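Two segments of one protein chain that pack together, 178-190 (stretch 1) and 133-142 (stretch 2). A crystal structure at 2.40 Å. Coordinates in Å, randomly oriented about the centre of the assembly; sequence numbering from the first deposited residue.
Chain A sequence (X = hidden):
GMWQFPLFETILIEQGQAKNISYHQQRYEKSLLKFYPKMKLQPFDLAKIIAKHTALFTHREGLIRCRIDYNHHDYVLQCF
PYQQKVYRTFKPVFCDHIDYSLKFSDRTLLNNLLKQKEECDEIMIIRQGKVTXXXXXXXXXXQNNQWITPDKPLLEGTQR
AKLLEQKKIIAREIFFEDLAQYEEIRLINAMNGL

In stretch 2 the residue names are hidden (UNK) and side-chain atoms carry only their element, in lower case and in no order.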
# COMPACT_ATOMS: atom_id res chain seq x y z
N ASP A 178 -0.05 8.31 21.60
CA ASP A 178 1.31 7.77 21.56
C ASP A 178 2.23 8.54 20.62
O ASP A 178 3.43 8.36 20.68
CB ASP A 178 1.31 6.29 21.13
CG ASP A 178 0.81 5.36 22.23
OD1 ASP A 178 1.02 5.63 23.44
OD2 ASP A 178 0.24 4.32 21.86
N LEU A 179 1.69 9.41 19.77
CA LEU A 179 2.54 10.05 18.78
C LEU A 179 3.65 10.79 19.52
O LEU A 179 4.76 10.93 19.03
CB LEU A 179 1.76 10.98 17.84
CG LEU A 179 0.88 10.26 16.82
CD1 LEU A 179 0.00 11.21 15.98
CD2 LEU A 179 1.76 9.39 15.94
N ALA A 180 3.35 11.18 20.74
CA ALA A 180 4.28 11.92 21.58
C ALA A 180 5.61 11.19 21.63
O ALA A 180 6.69 11.81 21.58
CB ALA A 180 3.71 12.06 23.02
N GLN A 181 5.53 9.87 21.72
CA GLN A 181 6.63 8.95 21.98
C GLN A 181 7.61 8.84 20.83
O GLN A 181 8.65 8.33 20.99
CB GLN A 181 6.10 7.53 22.13
CG GLN A 181 5.49 7.07 23.41
CD GLN A 181 5.13 5.59 23.31
OE1 GLN A 181 5.98 4.72 23.19
NE2 GLN A 181 3.87 5.32 23.35
N TYR A 182 7.21 9.26 19.65
CA TYR A 182 7.99 9.05 18.40
C TYR A 182 8.74 10.30 17.86
O TYR A 182 8.39 11.43 18.17
CB TYR A 182 7.10 8.39 17.34
CG TYR A 182 6.58 7.07 17.83
CD1 TYR A 182 7.38 5.95 17.81
CD2 TYR A 182 5.30 6.94 18.35
CE1 TYR A 182 6.94 4.74 18.29
CE2 TYR A 182 4.84 5.71 18.84
CZ TYR A 182 5.68 4.63 18.80
OH TYR A 182 5.28 3.41 19.25
N GLU A 183 9.79 10.06 17.08
CA GLU A 183 10.71 11.10 16.66
C GLU A 183 10.61 11.53 15.22
O GLU A 183 11.18 12.53 14.83
CB GLU A 183 12.12 10.58 16.87
CG GLU A 183 12.39 10.12 18.30
CD GLU A 183 13.79 9.62 18.48
OE1 GLU A 183 14.71 10.43 18.67
OE2 GLU A 183 13.96 8.40 18.42
N GLU A 184 9.86 10.77 14.44
CA GLU A 184 9.82 10.97 13.00
C GLU A 184 8.77 10.05 12.42
O GLU A 184 8.58 8.97 12.95
CB GLU A 184 11.17 10.62 12.41
CG GLU A 184 11.29 10.90 10.92
CD GLU A 184 12.63 10.51 10.30
OE1 GLU A 184 13.61 10.26 11.02
OE2 GLU A 184 12.71 10.44 9.06
N ILE A 185 8.11 10.50 11.36
CA ILE A 185 7.05 9.76 10.68
C ILE A 185 7.37 9.60 9.21
O ILE A 185 7.85 10.54 8.58
CB ILE A 185 5.68 10.52 10.71
CG1 ILE A 185 5.35 11.03 12.13
CG2 ILE A 185 4.55 9.63 10.13
CD1 ILE A 185 4.00 11.66 12.24
N ARG A 186 7.11 8.43 8.66
CA ARG A 186 7.30 8.25 7.23
C ARG A 186 6.26 7.33 6.65
O ARG A 186 5.59 6.59 7.38
CB ARG A 186 8.66 7.67 6.89
CG ARG A 186 9.76 8.68 6.96
CD ARG A 186 11.00 8.10 6.33
NE ARG A 186 12.21 8.55 7.01
CZ ARG A 186 13.44 8.10 6.73
NH1 ARG A 186 13.59 7.19 5.76
NH2 ARG A 186 14.50 8.55 7.42
N LEU A 187 6.10 7.39 5.34
CA LEU A 187 5.26 6.46 4.67
C LEU A 187 5.94 5.29 4.01
O LEU A 187 7.04 5.37 3.58
CB LEU A 187 4.24 7.17 3.79
CG LEU A 187 4.49 7.67 2.39
CD1 LEU A 187 4.85 6.62 1.45
CD2 LEU A 187 3.25 8.29 1.97
N ILE A 188 5.28 4.16 3.98
CA ILE A 188 5.79 3.02 3.20
C ILE A 188 4.67 2.47 2.30
O ILE A 188 3.49 2.42 2.68
CB ILE A 188 6.31 1.86 4.09
CG1 ILE A 188 5.24 1.40 5.07
CG2 ILE A 188 7.61 2.18 4.80
CD1 ILE A 188 5.64 0.07 5.78
N ASN A 189 5.03 2.09 1.08
CA ASN A 189 4.09 1.37 0.25
C ASN A 189 4.88 0.73 -0.89
O ASN A 189 6.13 0.76 -0.87
CB ASN A 189 2.91 2.23 -0.24
CG ASN A 189 3.35 3.40 -1.12
OD1 ASN A 189 4.48 3.44 -1.62
ND2 ASN A 189 2.45 4.33 -1.31
N ALA A 190 4.17 0.14 -1.85
CA ALA A 190 4.88 -0.59 -2.93
C ALA A 190 5.92 0.32 -3.60
O ALA A 190 7.00 -0.17 -4.00
CB ALA A 190 3.90 -1.15 -3.97
N UNK A 133 -3.39 4.28 8.75
CA UNK A 133 -2.66 4.49 7.52
C UNK A 133 -2.66 5.95 7.05
O UNK A 133 -3.44 6.76 7.57
o UNK A 133 -3.72 1.44 5.69
c UNK A 133 -3.35 2.15 6.65
c UNK A 133 -3.32 3.68 6.40
o UNK A 133 -3.05 1.64 7.76
N UNK A 134 -1.81 6.28 6.07
CA UNK A 134 -1.99 7.52 5.31
C UNK A 134 -2.89 7.14 4.10
O UNK A 134 -3.33 6.00 4.03
c UNK A 134 -0.68 8.19 4.86
s UNK A 134 0.30 7.29 3.69
N UNK A 135 -3.18 8.07 3.19
CA UNK A 135 -4.18 7.80 2.15
C UNK A 135 -3.64 6.83 1.13
O UNK A 135 -4.42 6.11 0.53
c UNK A 135 -4.63 9.04 1.39
o UNK A 135 -3.74 9.33 0.33
N UNK A 136 -2.32 6.79 0.94
CA UNK A 136 -1.73 5.92 -0.11
C UNK A 136 -0.82 4.81 0.43
O UNK A 136 -0.29 4.03 -0.33
c UNK A 136 -1.76 7.76 -1.89
c UNK A 136 1.18 8.18 -1.52
c UNK A 136 -0.92 6.71 -1.18
c UNK A 136 0.33 7.31 -0.54
N UNK A 137 -0.63 4.73 1.74
CA UNK A 137 0.28 3.71 2.26
C UNK A 137 0.16 3.52 3.75
O UNK A 137 -0.72 4.11 4.41
N UNK A 138 1.00 2.64 4.28
CA UNK A 138 1.07 2.47 5.70
C UNK A 138 2.04 3.51 6.31
O UNK A 138 2.74 4.23 5.60
n UNK A 138 -0.72 0.05 6.08
c UNK A 138 0.52 -0.01 5.59
c UNK A 138 1.50 1.04 6.07
o UNK A 138 0.87 -0.87 4.77
N UNK A 139 2.13 3.53 7.64
CA UNK A 139 3.01 4.47 8.32
C UNK A 139 3.99 3.78 9.28
O UNK A 139 3.71 2.72 9.83
c UNK A 139 2.19 5.54 9.05
c UNK A 139 1.34 6.50 8.20
c UNK A 139 2.14 7.50 7.35
c UNK A 139 0.37 7.19 9.11
N UNK A 140 5.16 4.41 9.40
CA UNK A 140 6.23 3.96 10.29
C UNK A 140 6.71 5.14 11.11
O UNK A 140 6.71 6.28 10.66
c UNK A 140 8.13 4.20 8.58
c UNK A 140 9.42 3.58 7.96
c UNK A 140 6.90 2.06 8.76
c UNK A 140 7.40 3.25 9.54
N UNK A 141 7.11 4.85 12.33
CA UNK A 141 7.45 5.87 13.30
C UNK A 141 8.76 5.53 13.95
O UNK A 141 8.99 4.40 14.34
c UNK A 141 2.92 5.59 12.71
c UNK A 141 3.33 7.91 13.11
c UNK A 141 4.99 6.25 13.77
c UNK A 141 4.56 7.57 13.67
c UNK A 141 4.15 5.26 13.29
c UNK A 141 6.34 5.91 14.35
c UNK A 141 2.51 6.92 12.62
N UNK A 142 9.65 6.49 14.05
CA UNK A 142 10.98 6.19 14.56
C UNK A 142 11.05 6.33 16.06
O UNK A 142 10.60 7.28 16.61
n UNK A 142 15.08 10.65 14.59
c UNK A 142 14.50 7.26 13.21
c UNK A 142 13.46 6.53 14.09
n UNK A 142 14.55 8.72 13.43
n UNK A 142 15.59 8.59 15.51
c UNK A 142 15.08 9.31 14.51
c UNK A 142 12.05 7.04 13.87

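Position 133 carries two carbons, the second bearing two oxygens; its side chain makes no contact with stretch 1. A carboxylate on one methylene is Asp 133; both oxygens are hydrogen-bonded elsewhere in the structure. At 134 one carbon leads to a sulfur, which lies 3.6 Å from Leu 187 CD2. This is Cys 134. Position 135 has one carbon and one oxygen; the CA-to-CB bond points away from stretch 1, and the side chain makes no contact with it: Ser 135.

Position 136 has four carbons forked at the first, one arm two carbons long; the inner carbon of that arm lies 4.0 Å from Leu 187 CD2. This is Ile 136, and that atom is CG1. The backbone O of Ile 136 accepts a hydrogen bond from Asn 189 ND2 (2.9 Å, 171° at the hydrogen). Position 137 has no side-chain atoms and is Gly 137. An ideal CB here would lie 2.5 Å from Ile 188 O, a clash, so the backbone as it stands leaves no room for one.

Position 138 shows two carbons, the second carrying one oxygen and one nitrogen; its CB lies 3.9 Å from Ile 188 CG1. This is Asn 138, its amide group hydrogen-bonded elsewhere in the structure. Position 139 has four carbons forked at the second, one terminal carbon lying 4.1 Å from Leu 187 CB: Leu 139, through CD2. Position 140 again has four carbons, but forked at the first; its one-carbon arm meets Ile 188 CD1 at 3.8 Å. This is Ile 140, through CG2.

At 141 a single carbon precedes a six-carbon ring with no further atom. One ring carbon lies 3.6 Å from Leu 179 CD2 and 3.7 Å from Ile 185 CG2, while the CB of 141 sits over the face of the Tyr 182 ring, 4.0 Å from its centroid. This is Phe 141, the ring carbon being CE2. Position 142 has three carbons, a nitrogen, then a carbon with two more nitrogens. The chain nitrogen lies 3.0 Å from Glu 184 OE1, and a terminal nitrogen 3.3 Å from Glu 183 OE2: Arg 142. Its NE donates to Glu 184 OE1 (168°) within a salt bridge; NH1 forms another with Glu 183 OE2, well out of the guanidinium plane, resting on charge alone.

The contact is an antiparallel strand pair. Paired bonds join Arg 186 with Ile 140, N to O at 3.0 Å both ways, and likewise Ile 188 with Asn 138. Between them, Leu 187 and Leu 139 form a non-hydrogen-bonded pair, CA to CA 4.7 Å. Alternation puts Ile 185, Leu 187, Leu 139 and Phe 141 on one apolar face. Charged side chains fasten one end; the Asn 189 amide secures the other.

Stretch 2, residues 133-142: DCSIGNLIFR
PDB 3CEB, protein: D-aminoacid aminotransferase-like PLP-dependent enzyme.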